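Local coordinates for outer membrane protein TP0453 (Treponema pallidum, PDB 3K8G) that alters membrane permeability at acidic pH and might be involved in ligand transport, at residues Tyr76-Ala79 with Phe80-Leu83; Tyr24-Val27 with Ala28-Asn32; Tyr103-Glu106 with His107-Val110; Phe149-Glu152 with Cys153-Glu156. One frame throughout, in Å; residues are numbered along the deposited sequence.

Contact 1 (Tyr76-Ala79 with Phe80-Leu83); sequences YPYA and FTNL
The ring of Tyr-78 has CB of Asn-82, one helical turn on, over one face, offset toward the rim. The amide of Asn-82 is turned only 23° from the plane of that ring. Water 1 donates to OD1 of Asn-82 at 2.6 Å and makes a weak contact with OH of Tyr-78. The side chains of Tyr-76 and Phe-80 run side by side and point the same way. Their rings meet obliquely, CD1 of Tyr-76 being 4.1 Å from CE2 of Phe-80. In Phe-80 a chi1 of 165° swings the ring away from its own N and back toward Tyr-76.

Pro-77 is the N-cap residue of the short helix 78-81. Its O takes two N-H groups. N of Thr-81 is 3.1 Å from O of Pro-77, in the carbonyl plane. N of Phe-80 is 3.0 Å from O of Pro-77 and comes from above that plane. The next bond of the turn runs from N of Asn-82 to O of Tyr-78 at 2.8 Å. CD1 of Leu-83 rests 3.4 Å from O of Ala-79. CG2 of Thr-81 faces back to O of Tyr-76.

The helix lies at the surface, within a predicted amphipathic region. Tyr-76 and Phe-80 pack on Ile-50 of helix 45-52, OH of Tyr-76 is hydrogen-bonded to Thr-54, and Thr-81 and Tyr-76 touch Ile-112 of strand 108-114.

Contact 2 (Tyr24-Val27 with Ala28-Asn32); sequences YFPV and AGNEN
Asn-30 reaches back to Pro-26 at the point where strand 21-26 gives way to helix 31-41. That helix contains the predicted amphipathic helix 2, one of those that move when the hydrophobic cavity opens. ND2 of Asn-30 donates to O of Pro-26 at 2.8 Å, and the bond is nearly straight at 173°. The acceptor lies in the amide plane of Asn-30. The amide also passes by the proline ring, with ND2 of Asn-30 3.9 Å from CD of Pro-26. This is the tight, buried part. A type II turn from Val-27 to Asn-30 closes beside it, through N of Asn-30 and O of Val-27 at 3.0 Å.

The outer side is looser. Ala-28 and Glu-31 are exposed. The Glu-31 chain bends at chi2 (91°), which folds its carboxylate back over the turn. Both carboxylate oxygens make weak bonds with N of Gly-29, OE2 of Glu-31 at 3.3 Å. The positive phi of Gly-29 (90°) suits the third position of this turn.

Asn-30 is the N-cap residue of the helix, yet its side chain makes no capping bond. The polar amide is used on the strand side instead. OD1 accepts from Tyr-200 and ND2 also bonds to O of Gln-160, so both ends of this buried amide are satisfied and its rotation is fixed.

Contact 3 (Tyr103-Glu106 with His107-Val110); sequences YESE and HTDV
A beta hairpin joins strand 101-104 to strand 108-114, and these residues form its closed end. Tyr-103 and Val-110 are a hydrogen-bonded antiparallel pair. N of Tyr-103 donates to O of Val-110 at 2.8 Å, and N of Val-110 returns a bond of the same length to O of Tyr-103. Glu-104 and Asp-109 follow as a non-hydrogen-bonded pair, with their side chains on the other face from Tyr-103 and Val-110.

Ser-105 tightens the turn. Its OG sits between the backbone N and the carbonyl carbon (chi1 61°), and from there it donates to O of Thr-108 at 2.8 Å, in the carbonyl plane and on a lone pair. N of Ser-105 donates to the same oxygen, so one serine grips it twice. Water 2 donates to OG of Ser-105 and accepts from N of His-107.

OD1 of Asp-109 lies 3.4 Å from CB of Glu-104, alongside the base of that chain. The two carboxylates come to 4.2 Å between OE2 of Glu-104 and OD1 of Asp-109. The salt bridge from OD2 of Asp-109 to NE of Arg-127 probably eases this like-charge approach. On the other face, the Tyr-103 ring stacks with Phe-85, and Val-110 touches Trp-91 and Ile-50.

His-107 is fixed at ND1 by a hydrogen bond with O of Gly-123. CG of Glu-106 makes a CH-pi contact over one face of its ring, 3.9 Å from the centroid and 19° off the normal.

Contact 4 (Phe149-Glu152 with Cys153-Glu156); sequences FEKE and CTSE
Phe-149 has CG anti to its backbone N (chi1 -174°), and Cys-153 has SG anti to its carbonyl carbon (chi1 -71°). Together these torsions bring the thiol up to the phenyl ring, one helical turn away. SG of Cys-153 lies 3.3 Å from CE2 of Phe-149. It is 4.2 Å from the ring centroid and 49° off the normal, an oblique sulfur-aromatic contact. The same pair is tied along the backbone by N of Cys-153 donating to O of Phe-149 at 3.0 Å.

The last turn of helix 147-153 then gives way to loop, and O of Lys-151 gathers three donors. OG of Ser-155 is the nearest at 2.8 Å and stands well out of the carbonyl plane. N of Thr-154 comes from the opposite side of that plane, at 3.0 Å. OG1 of Thr-154, on the same side as N, donates at 3.2 Å, tilted from the plane. Two hydroxyls thus join one N-H in holding a carbonyl at the helix end. N of Ser-155 bonds to O of Glu-152 at 2.9 Å.

Water 3 donates to both OG of Ser-155 and OE2 of Glu-152. The same carboxylate has other partners, chiefly a salt bridge from OE1 to Arg-148, and a hydrogen bond between OE2 and Ser-159.

The helix packs against strand 21-26 through Phe-149 on Tyr-22 and Tyr-24, and Cys-153 on Tyr-24. Leu-12 of helix 11-15 touches Phe-149 and Cys-153. Beyond the helix, Glu-156 reaches strand 54-62 at Ala-56 and Tyr-58, and its OE2 is hydrogen-bonded to OG1 of Thr-55 there.

How the contacts relate
Contacts 2 and 4 are the pair that touch, their centres 13 Å apart. Tyr-24 at the start of contact 2 packs on contact 4, with CE2 of Tyr-24 3.2 Å from O of Glu-152. Contacts 1 and 3, centres about 17 Å apart, do not touch, but both pack on Ile-50 of helix 45-52. Each also has a side chain, Tyr-76 or Thr-108, about 4 Å from a bound methylpentanediol, probably from the crystallisation liquor. Helix 45-52 and helix 31-41, which follows contact 2, are among those that move when the large hydrophobic cavity opens. Contacts 3 and 4 lie on opposite sides of the chain's centre, their centres about 28 Å apart.

Contact 1 (Tyr76-Ala79 with Phe80-Leu83)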
# COMPACT_ATOMS: atom_id res chain seq x y z
N TYR A 76 -14.22 6.27 -13.21
CA TYR A 76 -13.95 5.25 -14.20
C TYR A 76 -15.16 5.07 -15.14
O TYR A 76 -15.80 4.01 -15.14
CB TYR A 76 -13.59 3.93 -13.53
CG TYR A 76 -12.54 4.04 -12.42
CD1 TYR A 76 -11.23 4.38 -12.71
CD2 TYR A 76 -12.88 3.80 -11.09
CE1 TYR A 76 -10.27 4.47 -11.72
CE2 TYR A 76 -11.92 3.88 -10.08
CZ TYR A 76 -10.63 4.20 -10.40
OH TYR A 76 -9.67 4.28 -9.43
N PRO A 77 -15.47 6.11 -15.94
CA PRO A 77 -16.61 6.06 -16.88
C PRO A 77 -16.47 4.96 -17.93
O PRO A 77 -15.38 4.51 -18.22
CB PRO A 77 -16.57 7.44 -17.57
CG PRO A 77 -15.68 8.29 -16.78
CD PRO A 77 -14.72 7.37 -16.05
N TYR A 78 -17.60 4.56 -18.50
CA TYR A 78 -17.64 3.52 -19.54
C TYR A 78 -16.70 3.81 -20.72
O TYR A 78 -16.07 2.91 -21.25
CB TYR A 78 -19.07 3.35 -20.05
CG TYR A 78 -19.21 2.31 -21.15
CD1 TYR A 78 -19.55 2.68 -22.46
CD2 TYR A 78 -19.01 0.95 -20.88
CE1 TYR A 78 -19.69 1.71 -23.46
CE2 TYR A 78 -19.14 -0.01 -21.86
CZ TYR A 78 -19.48 0.37 -23.15
OH TYR A 78 -19.60 -0.60 -24.11
N ALA A 79 -16.60 5.09 -21.10
CA ALA A 79 -15.81 5.51 -22.26
C ALA A 79 -14.33 5.27 -21.98
O ALA A 79 -13.53 5.08 -22.91
CB ALA A 79 -16.07 6.98 -22.58
N PHE A 80 -13.97 5.28 -20.70
CA PHE A 80 -12.60 4.96 -20.31
C PHE A 80 -12.41 3.45 -20.29
O PHE A 80 -11.52 2.93 -20.97
CB PHE A 80 -12.26 5.58 -18.95
CG PHE A 80 -11.02 5.01 -18.32
CD1 PHE A 80 -9.77 5.25 -18.88
CD2 PHE A 80 -11.10 4.23 -17.16
CE1 PHE A 80 -8.63 4.72 -18.31
CE2 PHE A 80 -9.96 3.70 -16.59
CZ PHE A 80 -8.73 3.95 -17.15
N THR A 81 -13.26 2.74 -19.53
CA THR A 81 -13.10 1.29 -19.36
C THR A 81 -13.18 0.51 -20.66
O THR A 81 -12.43 -0.45 -20.85
CB THR A 81 -14.09 0.71 -18.30
OG1 THR A 81 -15.44 1.01 -18.69
CG2 THR A 81 -13.82 1.33 -16.93
N ASN A 82 -14.06 0.92 -21.56
CA ASN A 82 -14.16 0.26 -22.86
C ASN A 82 -12.86 0.22 -23.67
O ASN A 82 -12.64 -0.71 -24.47
CB ASN A 82 -15.28 0.88 -23.71
CG ASN A 82 -15.42 0.19 -25.04
OD1 ASN A 82 -15.68 -1.02 -25.09
ND2 ASN A 82 -15.21 0.94 -26.14
N LEU A 83 -11.99 1.20 -23.44
CA LEU A 83 -10.76 1.39 -24.22
C LEU A 83 -9.52 0.76 -23.60
O LEU A 83 -8.42 0.85 -24.17
CB LEU A 83 -10.53 2.89 -24.44
CG LEU A 83 -11.60 3.51 -25.35
CD1 LEU A 83 -11.34 5.00 -25.57
CD2 LEU A 83 -11.67 2.76 -26.68
O HOH W 1 -16.84 -2.19 -23.03

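Contact 2 (Tyr24-Val27 with Ala28-Asn32)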
# COMPACT_ATOMS: atom_id res chain seq x y z
N TYR A 24 -1.77 3.09 2.20
CA TYR A 24 -2.69 4.05 1.66
C TYR A 24 -1.88 5.14 0.92
O TYR A 24 -0.96 5.73 1.49
CB TYR A 24 -3.51 4.66 2.81
CG TYR A 24 -4.27 5.88 2.38
CD1 TYR A 24 -5.42 5.78 1.63
CD2 TYR A 24 -3.80 7.15 2.73
CE1 TYR A 24 -6.13 6.96 1.21
CE2 TYR A 24 -4.48 8.34 2.32
CZ TYR A 24 -5.64 8.22 1.59
OH TYR A 24 -6.28 9.39 1.21
N PHE A 25 -2.23 5.38 -0.35
CA PHE A 25 -1.56 6.41 -1.16
C PHE A 25 -2.60 7.40 -1.72
O PHE A 25 -3.36 7.02 -2.60
CB PHE A 25 -0.93 5.78 -2.41
CG PHE A 25 0.16 4.77 -2.15
CD1 PHE A 25 1.50 5.13 -2.27
CD2 PHE A 25 -0.14 3.44 -1.89
CE1 PHE A 25 2.52 4.21 -2.06
CE2 PHE A 25 0.87 2.51 -1.68
CZ PHE A 25 2.20 2.89 -1.76
N PRO A 26 -2.61 8.66 -1.25
CA PRO A 26 -3.30 9.68 -2.04
C PRO A 26 -2.56 9.82 -3.38
O PRO A 26 -1.35 9.92 -3.38
CB PRO A 26 -3.18 10.96 -1.19
CG PRO A 26 -2.36 10.61 0.04
CD PRO A 26 -1.89 9.19 -0.07
N VAL A 27 -3.26 9.77 -4.50
CA VAL A 27 -2.54 9.81 -5.79
C VAL A 27 -1.89 11.19 -6.04
O VAL A 27 -0.76 11.26 -6.48
CB VAL A 27 -3.41 9.36 -6.97
CG1 VAL A 27 -2.69 9.51 -8.32
CG2 VAL A 27 -3.84 7.87 -6.74
N ALA A 28 -2.61 12.27 -5.73
CA ALA A 28 -2.06 13.66 -5.90
C ALA A 28 -0.84 13.89 -5.02
O ALA A 28 -0.87 13.68 -3.79
CB ALA A 28 -3.13 14.70 -5.63
N GLY A 29 0.27 14.28 -5.66
CA GLY A 29 1.54 14.50 -4.98
C GLY A 29 2.43 13.27 -4.91
O GLY A 29 3.63 13.37 -4.55
N ASN A 30 1.87 12.11 -5.26
CA ASN A 30 2.61 10.85 -5.23
C ASN A 30 2.71 10.09 -6.54
O ASN A 30 3.00 8.88 -6.56
CB ASN A 30 2.05 9.95 -4.12
CG ASN A 30 2.10 10.61 -2.77
OD1 ASN A 30 3.16 10.91 -2.28
ND2 ASN A 30 0.94 10.86 -2.18
N GLU A 31 2.52 10.82 -7.64
CA GLU A 31 2.46 10.23 -8.97
C GLU A 31 3.70 9.46 -9.39
O GLU A 31 3.59 8.34 -9.90
CB GLU A 31 2.11 11.33 -10.02
CG GLU A 31 0.75 12.00 -9.78
CD GLU A 31 0.82 13.26 -8.91
OE1 GLU A 31 1.84 13.51 -8.24
OE2 GLU A 31 -0.17 14.02 -8.91
N ASN A 32 4.87 10.05 -9.17
CA ASN A 32 6.14 9.41 -9.54
C ASN A 32 6.36 8.13 -8.74
O ASN A 32 6.69 7.08 -9.30
CB ASN A 32 7.31 10.37 -9.32
CG ASN A 32 8.68 9.70 -9.57
OD1 ASN A 32 9.51 9.57 -8.64
ND2 ASN A 32 8.93 9.28 -10.81

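Contact 3 (Tyr103-Glu106 with His107-Val110)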
# COMPACT_ATOMS: atom_id res chain seq x y z
N TYR A 103 -11.69 -8.70 -15.45
CA TYR A 103 -10.59 -8.86 -16.40
C TYR A 103 -9.42 -9.61 -15.75
O TYR A 103 -8.99 -9.29 -14.61
CB TYR A 103 -10.17 -7.50 -16.94
CG TYR A 103 -11.33 -6.71 -17.55
CD1 TYR A 103 -11.70 -6.91 -18.88
CD2 TYR A 103 -12.06 -5.80 -16.79
CE1 TYR A 103 -12.76 -6.20 -19.45
CE2 TYR A 103 -13.13 -5.08 -17.35
CZ TYR A 103 -13.46 -5.29 -18.69
OH TYR A 103 -14.50 -4.60 -19.26
N GLU A 104 -8.92 -10.63 -16.44
CA GLU A 104 -7.86 -11.47 -15.89
C GLU A 104 -6.67 -11.50 -16.81
O GLU A 104 -6.83 -11.55 -18.04
CB GLU A 104 -8.36 -12.92 -15.67
CG GLU A 104 -9.61 -13.00 -14.75
CD GLU A 104 -9.86 -14.40 -14.18
OE1 GLU A 104 -9.78 -15.40 -14.94
OE2 GLU A 104 -10.15 -14.50 -12.97
N SER A 105 -5.49 -11.50 -16.22
CA SER A 105 -4.24 -11.73 -16.94
C SER A 105 -3.35 -12.67 -16.11
O SER A 105 -3.73 -13.07 -15.00
CB SER A 105 -3.52 -10.41 -17.24
OG SER A 105 -3.16 -9.69 -16.05
N GLU A 106 -2.17 -13.02 -16.61
CA GLU A 106 -1.26 -13.91 -15.88
C GLU A 106 -1.12 -13.60 -14.38
O GLU A 106 -1.24 -14.49 -13.53
CB GLU A 106 0.15 -13.89 -16.50
CG GLU A 106 1.08 -14.96 -15.93
CD GLU A 106 0.64 -16.39 -16.29
OE1 GLU A 106 -0.26 -16.57 -17.14
OE2 GLU A 106 1.23 -17.35 -15.73
N HIS A 107 -0.80 -12.36 -14.06
CA HIS A 107 -0.56 -11.99 -12.66
C HIS A 107 -1.53 -10.96 -12.07
O HIS A 107 -1.47 -10.68 -10.88
CB HIS A 107 0.87 -11.50 -12.49
CG HIS A 107 1.90 -12.58 -12.66
ND1 HIS A 107 1.97 -13.68 -11.83
CD2 HIS A 107 2.89 -12.72 -13.57
CE1 HIS A 107 2.95 -14.46 -12.23
NE2 HIS A 107 3.53 -13.90 -13.28
N THR A 108 -2.39 -10.38 -12.91
CA THR A 108 -3.26 -9.28 -12.49
C THR A 108 -4.73 -9.49 -12.86
O THR A 108 -5.05 -9.82 -14.01
CB THR A 108 -2.77 -7.93 -13.05
OG1 THR A 108 -1.38 -7.81 -12.79
CG2 THR A 108 -3.48 -6.76 -12.36
N ASP A 109 -5.61 -9.35 -11.85
CA ASP A 109 -7.05 -9.33 -12.06
C ASP A 109 -7.61 -7.96 -11.69
O ASP A 109 -7.18 -7.34 -10.73
CB ASP A 109 -7.68 -10.47 -11.26
CG ASP A 109 -7.00 -11.81 -11.55
OD1 ASP A 109 -6.72 -12.09 -12.76
OD2 ASP A 109 -6.67 -12.55 -10.60
N VAL A 110 -8.56 -7.48 -12.48
CA VAL A 110 -9.09 -6.15 -12.30
C VAL A 110 -10.58 -6.18 -12.48
O VAL A 110 -11.10 -6.84 -13.42
CB VAL A 110 -8.45 -5.09 -13.26
CG1 VAL A 110 -9.00 -3.67 -12.96
CG2 VAL A 110 -6.92 -5.11 -13.20
O HOH W 2 -0.07 -10.27 -15.88

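Contact 4 (Phe149-Glu152 with Cys153-Glu156)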
# COMPACT_ATOMS: atom_id res chain seq x y z
N PHE A 149 -3.19 6.18 10.74
CA PHE A 149 -3.46 5.50 9.46
C PHE A 149 -4.96 5.67 9.09
O PHE A 149 -5.32 6.08 7.96
CB PHE A 149 -3.06 4.02 9.57
CG PHE A 149 -3.16 3.28 8.25
CD1 PHE A 149 -2.00 2.98 7.53
CD2 PHE A 149 -4.41 2.89 7.75
CE1 PHE A 149 -2.07 2.27 6.31
CE2 PHE A 149 -4.52 2.22 6.52
CZ PHE A 149 -3.34 1.90 5.80
N GLU A 150 -5.83 5.37 10.05
CA GLU A 150 -7.30 5.60 9.87
C GLU A 150 -7.61 7.04 9.44
O GLU A 150 -8.39 7.27 8.51
CB GLU A 150 -8.08 5.31 11.16
CG GLU A 150 -8.09 3.85 11.59
CD GLU A 150 -8.99 2.90 10.73
OE1 GLU A 150 -9.12 1.73 11.13
OE2 GLU A 150 -9.60 3.31 9.72
N LYS A 151 -6.99 8.00 10.14
CA LYS A 151 -7.13 9.42 9.79
C LYS A 151 -6.69 9.73 8.34
O LYS A 151 -7.46 10.36 7.57
CB LYS A 151 -6.40 10.34 10.79
CG LYS A 151 -6.64 11.85 10.53
CD LYS A 151 -8.16 12.15 10.46
CE LYS A 151 -8.50 13.65 10.58
NZ LYS A 151 -9.97 13.91 10.34
N GLU A 152 -5.49 9.29 7.97
CA GLU A 152 -5.00 9.52 6.60
C GLU A 152 -5.98 8.95 5.56
O GLU A 152 -6.30 9.62 4.56
CB GLU A 152 -3.59 8.94 6.37
CG GLU A 152 -2.46 9.49 7.31
CD GLU A 152 -2.23 11.00 7.21
OE1 GLU A 152 -1.64 11.54 8.15
OE2 GLU A 152 -2.63 11.66 6.23
N CYS A 153 -6.52 7.76 5.83
CA CYS A 153 -7.46 7.12 4.91
C CYS A 153 -8.71 7.94 4.61
O CYS A 153 -9.33 7.75 3.57
CB CYS A 153 -7.87 5.70 5.37
SG CYS A 153 -6.53 4.49 5.18
N THR A 154 -9.11 8.85 5.51
CA THR A 154 -10.26 9.69 5.16
C THR A 154 -9.90 11.13 4.82
O THR A 154 -10.77 11.99 4.81
CB THR A 154 -11.29 9.67 6.25
OG1 THR A 154 -10.68 10.07 7.48
CG2 THR A 154 -11.88 8.25 6.39
N SER A 155 -8.63 11.40 4.54
CA SER A 155 -8.15 12.76 4.36
C SER A 155 -7.95 13.19 2.90
O SER A 155 -7.28 14.21 2.64
CB SER A 155 -6.83 12.94 5.12
OG SER A 155 -7.06 12.89 6.52
N GLU A 156 -8.52 12.44 1.94
CA GLU A 156 -8.21 12.73 0.53
C GLU A 156 -8.69 14.13 0.16
O GLU A 156 -9.86 14.47 0.33
CB GLU A 156 -8.71 11.64 -0.45
CG GLU A 156 -10.22 11.35 -0.44
CD GLU A 156 -10.59 10.11 -1.26
OE1 GLU A 156 -10.90 9.06 -0.64
OE2 GLU A 156 -10.58 10.18 -2.51
O HOH W 3 -4.63 13.85 7.57